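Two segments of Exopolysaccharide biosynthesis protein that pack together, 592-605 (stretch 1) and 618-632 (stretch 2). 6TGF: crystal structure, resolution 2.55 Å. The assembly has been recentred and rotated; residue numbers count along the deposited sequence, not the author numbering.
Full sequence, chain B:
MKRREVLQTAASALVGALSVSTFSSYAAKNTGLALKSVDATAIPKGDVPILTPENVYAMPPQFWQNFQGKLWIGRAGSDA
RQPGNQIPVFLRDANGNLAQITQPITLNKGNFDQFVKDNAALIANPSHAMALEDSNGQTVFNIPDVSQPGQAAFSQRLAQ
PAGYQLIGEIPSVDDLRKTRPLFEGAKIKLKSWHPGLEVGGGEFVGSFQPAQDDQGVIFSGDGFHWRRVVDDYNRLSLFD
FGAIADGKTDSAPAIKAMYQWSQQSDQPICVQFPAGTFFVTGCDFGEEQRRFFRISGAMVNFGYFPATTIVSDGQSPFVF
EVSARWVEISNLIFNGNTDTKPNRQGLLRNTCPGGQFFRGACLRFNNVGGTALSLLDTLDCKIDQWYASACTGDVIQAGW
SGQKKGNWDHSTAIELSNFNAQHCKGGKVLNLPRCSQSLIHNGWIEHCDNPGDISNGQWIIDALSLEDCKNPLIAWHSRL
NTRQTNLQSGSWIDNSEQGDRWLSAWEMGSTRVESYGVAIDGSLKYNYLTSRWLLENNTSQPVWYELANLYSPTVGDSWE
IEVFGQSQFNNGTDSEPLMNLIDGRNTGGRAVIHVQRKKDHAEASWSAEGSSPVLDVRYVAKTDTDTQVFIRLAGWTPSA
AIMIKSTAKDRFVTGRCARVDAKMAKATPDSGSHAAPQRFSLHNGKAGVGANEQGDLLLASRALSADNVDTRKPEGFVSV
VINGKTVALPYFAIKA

Stretch 1, residues 592-605: VIHVQRKKDHAEAS
Stretch 2 (618-632) RYVAKTDTDTQVFIR

Two β-hairpins laid face to face can keep their polar contacts at the turns and leave the space between the strands to side chains, and residues 592–605 and 618–632 of this exopolysaccharide biosynthesis protein illustrate the principle. The best-aligned polar link joins the turns, where His601 N donates to Asp624 OD1 at 3.3 Å with an N-H...acceptor angle of 165°. Here the backbones come nearest, with 4.2 Å between His601 CA and Asp624 CA. His601 has phi/psi of 59/-162 and chi1 m (chi2 -86°); Asp624, at -66/-34, is also m (chi2 -20°). The imidazole adds a second, weak bond: His601 ND1 lies only 2.7 Å from Ala621 O, but the angle at the hydrogen is 117°. Proximity alone does not make a bond where Arg597 NE stands 3.1 Å from Asp624 O at a poor angle. The extended arginine (chi1 to chi3 all t) instead lays one guanidinium face over Asp624 C, while its NH1 comes within 3.7 Å of Thr625 CG2.

Each turn closes its own hairpin. In the first, strands 592–597 and 602–605 pair through reciprocal backbone bonds between His594 and Ser605 (2.8 Å from His594 N to Ser605 O, 3.0 Å from Ser605 N to His594 O), and Lys598 N reaches His601 O at 2.7 Å. In the second, strands 618–620 and 626–632 pair Arg618 with Phe630 and Val620 with Gln628, while Thr623 OG1 accepts from Asp626 N at 2.8 Å and donates to Asp626 OD2 at 2.8 Å.

Between the hairpins no backbone ladder forms: the axes of 592–597 and 626–632 approach to 9.0 Å at 164°, and those of 602–605 and 618–620 to 7.9 Å at 171°, both nearly antiparallel. Alternation of extended residues sends Ile593, Val595 and Arg597 toward the second stretch, and Thr627, Val629 and Ile631 toward the first. Ile593 (m, t) brings CD1 to 3.3 Å from CG2 of Ile631 (p, t); Val595 CG2 meets Val629 CG2 at 4.0 Å, both valines being t, and Val595 CG1 lies 3.9 Å from CG2 of Thr627 (m).

On the other strand pair, Tyr619 (p, chi2 -86°) sends its ring along residues 602–604. Ala604 CB rests 3.7 Å from Tyr619 CD1, Ala602 O 3.3 Å from Tyr619 CE2, and Glu603 CA 3.6 Å from Tyr619 OH. Ala602 CB bridges to the other strand of the second hairpin, 3.3 Å from Thr627 OG1.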

ATOM      1  N   VAL B 592      14.317  46.202  -4.671  1.00 39.70           N
ATOM      2  CA  VAL B 592      15.317  45.136  -4.366  1.00 39.38           C
ATOM      3  C   VAL B 592      16.048  45.517  -3.072  1.00 39.49           C
ATOM      4  O   VAL B 592      16.837  46.479  -3.103  1.00 39.34           O
ATOM      5  CB  VAL B 592      16.291  44.939  -5.544  1.00 38.96           C
ATOM      6  CG1 VAL B 592      17.317  43.852  -5.263  1.00 38.78           C
ATOM      7  CG2 VAL B 592      15.548  44.646  -6.839  1.00 38.96           C
ATOM      8  N   ILE B 593      15.783  44.784  -1.984  1.00 39.55           N
ATOM      9  CA  ILE B 593      16.343  45.038  -0.622  1.00 39.74           C
ATOM     10  C   ILE B 593      17.472  44.039  -0.356  1.00 39.78           C
ATOM     11  O   ILE B 593      17.194  42.825  -0.357  1.00 39.54           O
ATOM     12  CB  ILE B 593      15.237  44.943   0.449  1.00 39.85           C
ATOM     13  CG1 ILE B 593      14.107  45.942   0.186  1.00 39.96           C
ATOM     14  CG2 ILE B 593      15.815  45.107   1.850  1.00 40.01           C
ATOM     15  CD1 ILE B 593      12.817  45.612   0.897  1.00 40.18           C
ATOM     16  N   HIS B 594      18.689  44.540  -0.121  1.00 40.10           N
ATOM     17  CA  HIS B 594      19.886  43.739   0.248  1.00 40.47           C
ATOM     18  C   HIS B 594      20.083  43.800   1.766  1.00 40.86           C
ATOM     19  O   HIS B 594      19.984  44.906   2.329  1.00 40.79           O
ATOM     20  CB  HIS B 594      21.123  44.231  -0.513  1.00 40.54           C
ATOM     21  CG  HIS B 594      20.926  44.291  -1.990  1.00 40.67           C
ATOM     22  ND1 HIS B 594      20.626  45.469  -2.647  1.00 40.79           N
ATOM     23  CD2 HIS B 594      20.973  43.330  -2.936  1.00 40.69           C
ATOM     24  CE1 HIS B 594      20.505  45.228  -3.936  1.00 40.75           C
ATOM     25  NE2 HIS B 594      20.713  43.923  -4.139  1.00 40.76           N
ATOM     26  N   VAL B 595      20.328  42.644   2.391  1.00 41.19           N
ATOM     27  CA  VAL B 595      20.657  42.503   3.841  1.00 41.68           C
ATOM     28  C   VAL B 595      21.788  41.478   3.963  1.00 41.95           C
ATOM     29  O   VAL B 595      21.616  40.358   3.450  1.00 41.81           O
ATOM     30  CB  VAL B 595      19.423  42.082   4.666  1.00 41.77           C
ATOM     31  CG1 VAL B 595      19.757  41.901   6.141  1.00 41.98           C
ATOM     32  CG2 VAL B 595      18.269  43.059   4.503  1.00 41.75           C
ATOM     33  N   GLN B 596      22.901  41.858   4.596  1.00 42.51           N
ATOM     34  CA  GLN B 596      24.034  40.948   4.914  1.00 43.01           C
ATOM     35  C   GLN B 596      24.329  41.028   6.415  1.00 44.05           C
ATOM     36  O   GLN B 596      24.432  42.155   6.933  1.00 44.47           O
ATOM     37  CB  GLN B 596      25.286  41.312   4.113  1.00 42.75           C
ATOM     38  CG  GLN B 596      26.377  40.251   4.191  1.00 42.73           C
ATOM     39  CD  GLN B 596      27.721  40.732   3.700  1.00 42.70           C
ATOM     40  OE1 GLN B 596      28.085  41.894   3.858  1.00 42.75           O
ATOM     41  NE2 GLN B 596      28.483  39.827   3.108  1.00 42.57           N
ATOM     42  N   ARG B 597      24.457  39.876   7.077  1.00 45.07           N
ATOM     43  CA  ARG B 597      24.983  39.785   8.463  1.00 46.29           C
ATOM     44  C   ARG B 597      26.469  40.158   8.424  1.00 47.23           C
ATOM     45  O   ARG B 597      27.228  39.471   7.714  1.00 47.24           O
ATOM     46  CB  ARG B 597      24.784  38.386   9.056  1.00 46.48           C
ATOM     47  CG  ARG B 597      25.291  38.260  10.487  1.00 47.05           C
ATOM     48  CD  ARG B 597      25.165  36.870  11.079  1.00 47.30           C
ATOM     49  NE  ARG B 597      26.087  36.687  12.195  1.00 47.86           N
ATOM     50  CZ  ARG B 597      26.188  35.584  12.934  1.00 48.10           C
ATOM     51  NH1 ARG B 597      25.415  34.537  12.692  1.00 48.06           N
ATOM     52  NH2 ARG B 597      27.067  35.533  13.920  1.00 48.43           N
ATOM     53  N   LYS B 598      26.854  41.212   9.149  1.00 48.32           N
ATOM     54  CA  LYS B 598      28.252  41.711   9.236  1.00 49.23           C
ATOM     55  C   LYS B 598      28.960  40.986  10.387  1.00 50.51           C
ATOM     56  O   LYS B 598      28.360  40.047  10.947  1.00 50.60           O
ATOM     57  CB  LYS B 598      28.254  43.232   9.424  1.00 49.30           C
ATOM     58  CG  LYS B 598      27.443  44.013   8.398  1.00 48.91           C
ATOM     59  CD  LYS B 598      27.868  43.763   6.965  1.00 48.56           C
ATOM     60  CE  LYS B 598      27.154  44.656   5.973  1.00 48.18           C
ATOM     61  NZ  LYS B 598      27.664  44.462   4.596  1.00 47.99           N
ATOM     62  N   LYS B 599      30.189  41.401  10.718  1.00 51.91           N
ATOM     63  CA  LYS B 599      30.968  40.869  11.870  1.00 53.12           C
ATOM     64  C   LYS B 599      30.123  41.023  13.141  1.00 53.65           C
ATOM     65  O   LYS B 599      30.091  40.072  13.947  1.00 53.65           O
ATOM     66  CB  LYS B 599      32.314  41.589  11.999  1.00 54.00           C
ATOM     67  CG  LYS B 599      33.213  41.508  10.771  1.00 54.31           C
ATOM     68  CD  LYS B 599      34.684  41.750  11.054  1.00 55.21           C
ATOM     69  CE  LYS B 599      34.990  43.107  11.655  1.00 55.86           C
ATOM     70  NZ  LYS B 599      34.654  44.218  10.734  1.00 55.71           N
ATOM     71  N   ASP B 600      29.461  42.175  13.289  1.00 54.17           N
ATOM     72  CA  ASP B 600      28.471  42.475  14.359  1.00 55.09           C
ATOM     73  C   ASP B 600      27.170  42.944  13.702  1.00 54.90           C
ATOM     74  O   ASP B 600      27.239  43.863  12.866  1.00 54.80           O
ATOM     75  CB  ASP B 600      28.993  43.547  15.317  1.00 55.87           C
ATOM     76  CG  ASP B 600      30.435  43.332  15.743  1.00 56.71           C
ATOM     77  OD1 ASP B 600      30.680  42.399  16.535  1.00 57.27           O
ATOM     78  OD2 ASP B 600      31.302  44.090  15.264  1.00 57.10           O
ATOM     79  N   HIS B 601      26.037  42.336  14.065  1.00 55.06           N
ATOM     80  CA  HIS B 601      24.685  42.682  13.548  1.00 54.94           C
ATOM     81  C   HIS B 601      24.657  42.506  12.024  1.00 54.04           C
ATOM     82  O   HIS B 601      25.544  41.812  11.491  1.00 54.07           O
ATOM     83  CB  HIS B 601      24.307  44.111  13.969  1.00 55.63           C
ATOM     84  CG  HIS B 601      24.443  44.368  15.431  1.00 56.92           C
ATOM     85  ND1 HIS B 601      23.431  44.085  16.329  1.00 57.47           N
ATOM     86  CD2 HIS B 601      25.461  44.876  16.156  1.00 57.77           C
ATOM     87  CE1 HIS B 601      23.822  44.409  17.543  1.00 58.19           C
ATOM     88  NE2 HIS B 601      25.065  44.896  17.466  1.00 58.43           N
ATOM     89  N   ALA B 602      23.665  43.107  11.361  1.00 53.35           N
ATOM     90  CA  ALA B 602      23.524  43.179   9.888  1.00 52.43           C
ATOM     91  C   ALA B 602      23.304  44.638   9.480  1.00 51.76           C
ATOM     92  O   ALA B 602      22.871  45.434  10.335  1.00 51.91           O
ATOM     93  CB  ALA B 602      22.379  42.304   9.438  1.00 52.22           C
ATOM     94  N   GLU B 603      23.611  44.966   8.223  1.00 51.04           N
ATOM     95  CA  GLU B 603      23.302  46.275   7.586  1.00 50.78           C
ATOM     96  C   GLU B 603      22.544  46.003   6.284  1.00 49.80           C
ATOM     97  O   GLU B 603      22.630  44.865   5.787  1.00 49.92           O
ATOM     98  CB  GLU B 603      24.586  47.076   7.364  1.00 51.10           C
ATOM     99  CG  GLU B 603      25.158  47.644   8.652  1.00 51.60           C
ATOM    100  CD  GLU B 603      26.609  48.088   8.597  1.00 51.85           C
ATOM    101  OE1 GLU B 603      27.227  47.980   7.521  1.00 51.62           O
ATOM    102  OE2 GLU B 603      27.122  48.539   9.641  1.00 52.33           O
ATOM    103  N   ALA B 604      21.818  47.000   5.775  1.00 49.29           N
ATOM    104  CA  ALA B 604      20.930  46.875   4.596  1.00 48.58           C
ATOM    105  C   ALA B 604      21.223  47.988   3.583  1.00 48.01           C
ATOM    106  O   ALA B 604      22.013  48.896   3.898  1.00 48.47           O
ATOM    107  CB  ALA B 604      19.487  46.894   5.037  1.00 48.66           C
ATOM    108  N   SER B 605      20.599  47.887   2.407  1.00 47.35           N
ATOM    109  CA  SER B 605      20.685  48.836   1.267  1.00 46.73           C
ATOM    110  C   SER B 605      19.720  48.354   0.179  1.00 46.13           C
ATOM    111  O   SER B 605      19.666  47.127  -0.041  1.00 46.14           O
ATOM    112  CB  SER B 605      22.098  48.946   0.749  1.00 46.77           C
ATOM    113  OG  SER B 605      22.137  49.631  -0.494  1.00 46.65           O
ATOM    114  N   ARG B 618      13.525  50.503   6.498  1.00 53.85           N
ATOM    115  CA  ARG B 618      14.209  50.531   7.818  1.00 54.21           C
ATOM    116  C   ARG B 618      14.342  49.090   8.319  1.00 53.83           C
ATOM    117  O   ARG B 618      13.534  48.241   7.892  1.00 53.25           O
ATOM    118  CB  ARG B 618      13.437  51.405   8.811  1.00 55.03           C
ATOM    119  CG  ARG B 618      13.189  52.826   8.323  1.00 55.48           C
ATOM    120  CD  ARG B 618      12.582  53.708   9.395  1.00 56.23           C
ATOM    121  NE  ARG B 618      13.577  54.120  10.379  1.00 56.61           N
ATOM    122  CZ  ARG B 618      14.312  55.229  10.315  1.00 56.54           C
ATOM    123  NH1 ARG B 618      14.174  56.079   9.310  1.00 56.38           N
ATOM    124  NH2 ARG B 618      15.189  55.488  11.271  1.00 56.86           N
ATOM    125  N   TYR B 619      15.333  48.828   9.176  1.00 53.78           N
ATOM    126  CA  TYR B 619      15.610  47.486   9.750  1.00 53.86           C
ATOM    127  C   TYR B 619      15.995  47.619  11.229  1.00 54.61           C
ATOM    128  O   TYR B 619      16.322  48.734  11.681  1.00 54.75           O
ATOM    129  CB  TYR B 619      16.695  46.767   8.943  1.00 53.29           C
ATOM    130  CG  TYR B 619      18.076  47.357   9.065  1.00 53.10           C
ATOM    131  CD1 TYR B 619      18.484  48.397   8.246  1.00 52.95           C
ATOM    132  CD2 TYR B 619      18.980  46.875   9.997  1.00 53.21           C
ATOM    133  CE1 TYR B 619      19.753  48.945   8.353  1.00 53.06           C
ATOM    134  CE2 TYR B 619      20.250  47.412  10.118  1.00 53.30           C
ATOM    135  CZ  TYR B 619      20.641  48.450   9.291  1.00 53.21           C
ATOM    136  OH  TYR B 619      21.892  48.984   9.404  1.00 53.38           O
ATOM    137  N   VAL B 620      15.941  46.495  11.948  1.00 55.04           N
ATOM    138  CA  VAL B 620      16.299  46.371  13.391  1.00 55.81           C
ATOM    139  C   VAL B 620      17.183  45.131  13.554  1.00 56.21           C
ATOM    140  O   VAL B 620      16.639  44.011  13.512  1.00 56.35           O
ATOM    141  CB  VAL B 620      15.039  46.293  14.276  1.00 56.15           C
ATOM    142  CG1 VAL B 620      15.378  46.031  15.735  1.00 56.54           C
ATOM    143  CG2 VAL B 620      14.180  47.542  14.147  1.00 56.27           C
ATOM    144  N   ALA B 621      18.493  45.335  13.714  1.00 56.87           N
ATOM    145  CA  ALA B 621      19.498  44.280  13.981  1.00 57.21           C
ATOM    146  C   ALA B 621      19.948  44.379  15.443  1.00 57.94           C
ATOM    147  O   ALA B 621      20.965  45.050  15.706  1.00 58.30           O
ATOM    148  CB  ALA B 621      20.653  44.420  13.022  1.00 56.95           C
ATOM    149  N   LYS B 622      19.201  43.744  16.354  1.00 58.56           N
ATOM    150  CA  LYS B 622      19.411  43.819  17.828  1.00 59.50           C
ATOM    151  C   LYS B 622      20.153  42.574  18.335  1.00 59.03           C
ATOM    152  O   LYS B 622      20.493  42.548  19.534  1.00 59.75           O
ATOM    153  CB  LYS B 622      18.073  44.005  18.550  1.00 60.59           C
ATOM    154  CG  LYS B 622      17.687  45.458  18.786  1.00 61.32           C
ATOM    155  CD  LYS B 622      16.346  45.642  19.462  1.00 62.02           C
ATOM    156  CE  LYS B 622      15.698  46.977  19.157  1.00 62.30           C
ATOM    157  NZ  LYS B 622      16.677  48.091  19.139  1.00 62.41           N
ATOM    158  N   THR B 623      20.383  41.582  17.470  1.00 57.75           N
ATOM    159  CA  THR B 623      21.277  40.420  17.729  1.00 57.05           C
ATOM    160  C   THR B 623      22.175  40.212  16.506  1.00 55.70           C
ATOM    161  O   THR B 623      21.894  40.821  15.456  1.00 55.30           O
ATOM    162  CB  THR B 623      20.486  39.149  18.067  1.00 57.25           C
ATOM    163  OG1 THR B 623      19.973  38.592  16.857  1.00 56.87           O
ATOM    164  CG2 THR B 623      19.349  39.390  19.037  1.00 57.69           C
ATOM    165  N   ASP B 624      23.214  39.382  16.645  1.00 54.88           N
ATOM    166  CA  ASP B 624      24.160  39.038  15.550  1.00 53.88           C
ATOM    167  C   ASP B 624      23.417  38.256  14.459  1.00 52.90           C
ATOM    168  O   ASP B 624      23.751  38.447  13.275  1.00 52.37           O
ATOM    169  CB  ASP B 624      25.363  38.250  16.078  1.00 53.94           C
ATOM    170  CG  ASP B 624      26.383  39.091  16.827  1.00 54.13           C
ATOM    171  OD1 ASP B 624      26.382  40.325  16.641  1.00 53.86           O
ATOM    172  OD2 ASP B 624      27.176  38.502  17.588  1.00 54.43           O
ATOM    173  N   THR B 625      22.437  37.432  14.846  1.00 52.38           N
ATOM    174  CA  THR B 625      21.745  36.448  13.970  1.00 51.57           C
ATOM    175  C   THR B 625      20.459  37.036  13.371  1.00 51.02           C
ATOM    176  O   THR B 625      20.167  36.717  12.202  1.00 50.50           O
ATOM    177  CB  THR B 625      21.428  35.162  14.746  1.00 51.65           C
ATOM    178  OG1 THR B 625      20.611  35.511  15.863  1.00 51.84           O
ATOM    179  CG2 THR B 625      22.670  34.442  15.220  1.00 51.88           C
ATOM    180  N   ASP B 626      19.720  37.847  14.136  1.00 51.01           N
ATOM    181  CA  ASP B 626      18.323  38.256  13.820  1.00 50.84           C
ATOM    182  C   ASP B 626      18.297  39.675  13.239  1.00 50.74           C
ATOM    183  O   ASP B 626      18.945  40.566  13.821  1.00 51.19           O
ATOM    184  CB  ASP B 626      17.440  38.140  15.065  1.00 51.29           C
ATOM    185  CG  ASP B 626      17.398  36.733  15.634  1.00 51.48           C
ATOM    186  OD1 ASP B 626      16.655  35.900  15.079  1.00 51.21           O
ATOM    187  OD2 ASP B 626      18.123  36.475  16.614  1.00 51.92           O
ATOM    188  N   THR B 627      17.560  39.862  12.137  1.00 50.29           N
ATOM    189  CA  THR B 627      17.342  41.162  11.441  1.00 50.03           C
ATOM    190  C   THR B 627      15.870  41.281  11.025  1.00 49.89           C
ATOM    191  O   THR B 627      15.454  40.513  10.136  1.00 49.83           O
ATOM    192  CB  THR B 627      18.246  41.295  10.208  1.00 49.55           C
ATOM    193  OG1 THR B 627      19.581  40.946  10.574  1.00 49.79           O
ATOM    194  CG2 THR B 627      18.226  42.687   9.614  1.00 49.53           C
ATOM    195  N   GLN B 628      15.118  42.202  11.640  1.00 49.98           N
ATOM    196  CA  GLN B 628      13.740  42.572  11.212  1.00 49.77           C
ATOM    197  C   GLN B 628      13.834  43.620  10.098  1.00 49.24           C
ATOM    198  O   GLN B 628      14.589  44.593  10.275  1.00 49.20           O
ATOM    199  CB  GLN B 628      12.912  43.118  12.376  1.00 50.35           C
ATOM    200  CG  GLN B 628      12.576  42.076  13.433  1.00 50.78           C
ATOM    201  CD  GLN B 628      13.542  42.106  14.591  1.00 51.24           C
ATOM    202  OE1 GLN B 628      13.633  43.091  15.320  1.00 51.70           O
ATOM    203  NE2 GLN B 628      14.268  41.015  14.773  1.00 51.06           N
ATOM    204  N   VAL B 629      13.096  43.419   9.001  1.00 48.69           N
ATOM    205  CA  VAL B 629      13.060  44.332   7.819  1.00 48.34           C
ATOM    206  C   VAL B 629      11.655  44.935   7.713  1.00 48.40           C
ATOM    207  O   VAL B 629      10.682  44.158   7.665  1.00 48.31           O
ATOM    208  CB  VAL B 629      13.462  43.598   6.525  1.00 47.84           C
ATOM    209  CG1 VAL B 629      13.387  44.504   5.304  1.00 47.61           C
ATOM    210  CG2 VAL B 629      14.847  42.979   6.639  1.00 47.66           C
ATOM    211  N   PHE B 630      11.570  46.269   7.691  1.00 48.61           N
ATOM    212  CA  PHE B 630      10.327  47.056   7.474  1.00 48.88           C
ATOM    213  C   PHE B 630      10.416  47.758   6.115  1.00 48.93           C
ATOM    214  O   PHE B 630      11.525  48.177   5.729  1.00 48.75           O
ATOM    215  CB  PHE B 630      10.126  48.076   8.597  1.00 49.05           C
ATOM    216  CG  PHE B 630       9.890  47.487   9.965  1.00 49.17           C
ATOM    217  CD1 PHE B 630      10.939  46.954  10.698  1.00 49.04           C
ATOM    218  CD2 PHE B 630       8.623  47.481  10.528  1.00 49.43           C
ATOM    219  CE1 PHE B 630      10.724  46.417  11.958  1.00 49.37           C
ATOM    220  CE2 PHE B 630       8.410  46.948  11.790  1.00 49.77           C
ATOM    221  CZ  PHE B 630       9.460  46.415  12.502  1.00 49.77           C
ATOM    222  N   ILE B 631       9.285  47.871   5.411  1.00 49.54           N
ATOM    223  CA  ILE B 631       9.169  48.619   4.123  1.00 49.90           C
ATOM    224  C   ILE B 631       7.974  49.576   4.214  1.00 50.81           C
ATOM    225  O   ILE B 631       6.912  49.159   4.717  1.00 50.74           O
ATOM    226  CB  ILE B 631       9.065  47.664   2.913  1.00 49.60           C
ATOM    227  CG1 ILE B 631       7.828  46.761   2.964  1.00 49.69           C
ATOM    228  CG2 ILE B 631      10.339  46.846   2.770  1.00 49.22           C
ATOM    229  CD1 ILE B 631       7.388  46.259   1.608  1.00 49.50           C
ATOM    230  N   ARG B 632       8.164  50.820   3.768  1.00 51.93           N
ATOM    231  CA  ARG B 632       7.081  51.824   3.605  1.00 53.04           C
ATOM    232  C   ARG B 632       6.436  51.591   2.236  1.00 52.98           C
ATOM    233  O   ARG B 632       6.929  52.154   1.238  1.00 52.51           O
ATOM    234  CB  ARG B 632       7.627  53.248   3.754  1.00 53.62           C
ATOM    235  CG  ARG B 632       6.546  54.315   3.851  1.00 54.34           C
ATOM    236  CD  ARG B 632       7.041  55.604   4.481  1.00 54.78           C
ATOM    237  NE  ARG B 632       5.959  56.303   5.165  1.00 55.60           N
ATOM    238  CZ  ARG B 632       5.333  57.392   4.722  1.00 56.21           C
ATOM    239  NH1 ARG B 632       5.675  57.955   3.575  1.00 56.07           N
ATOM    240  NH2 ARG B 632       4.358  57.924   5.440  1.00 56.89           N
TER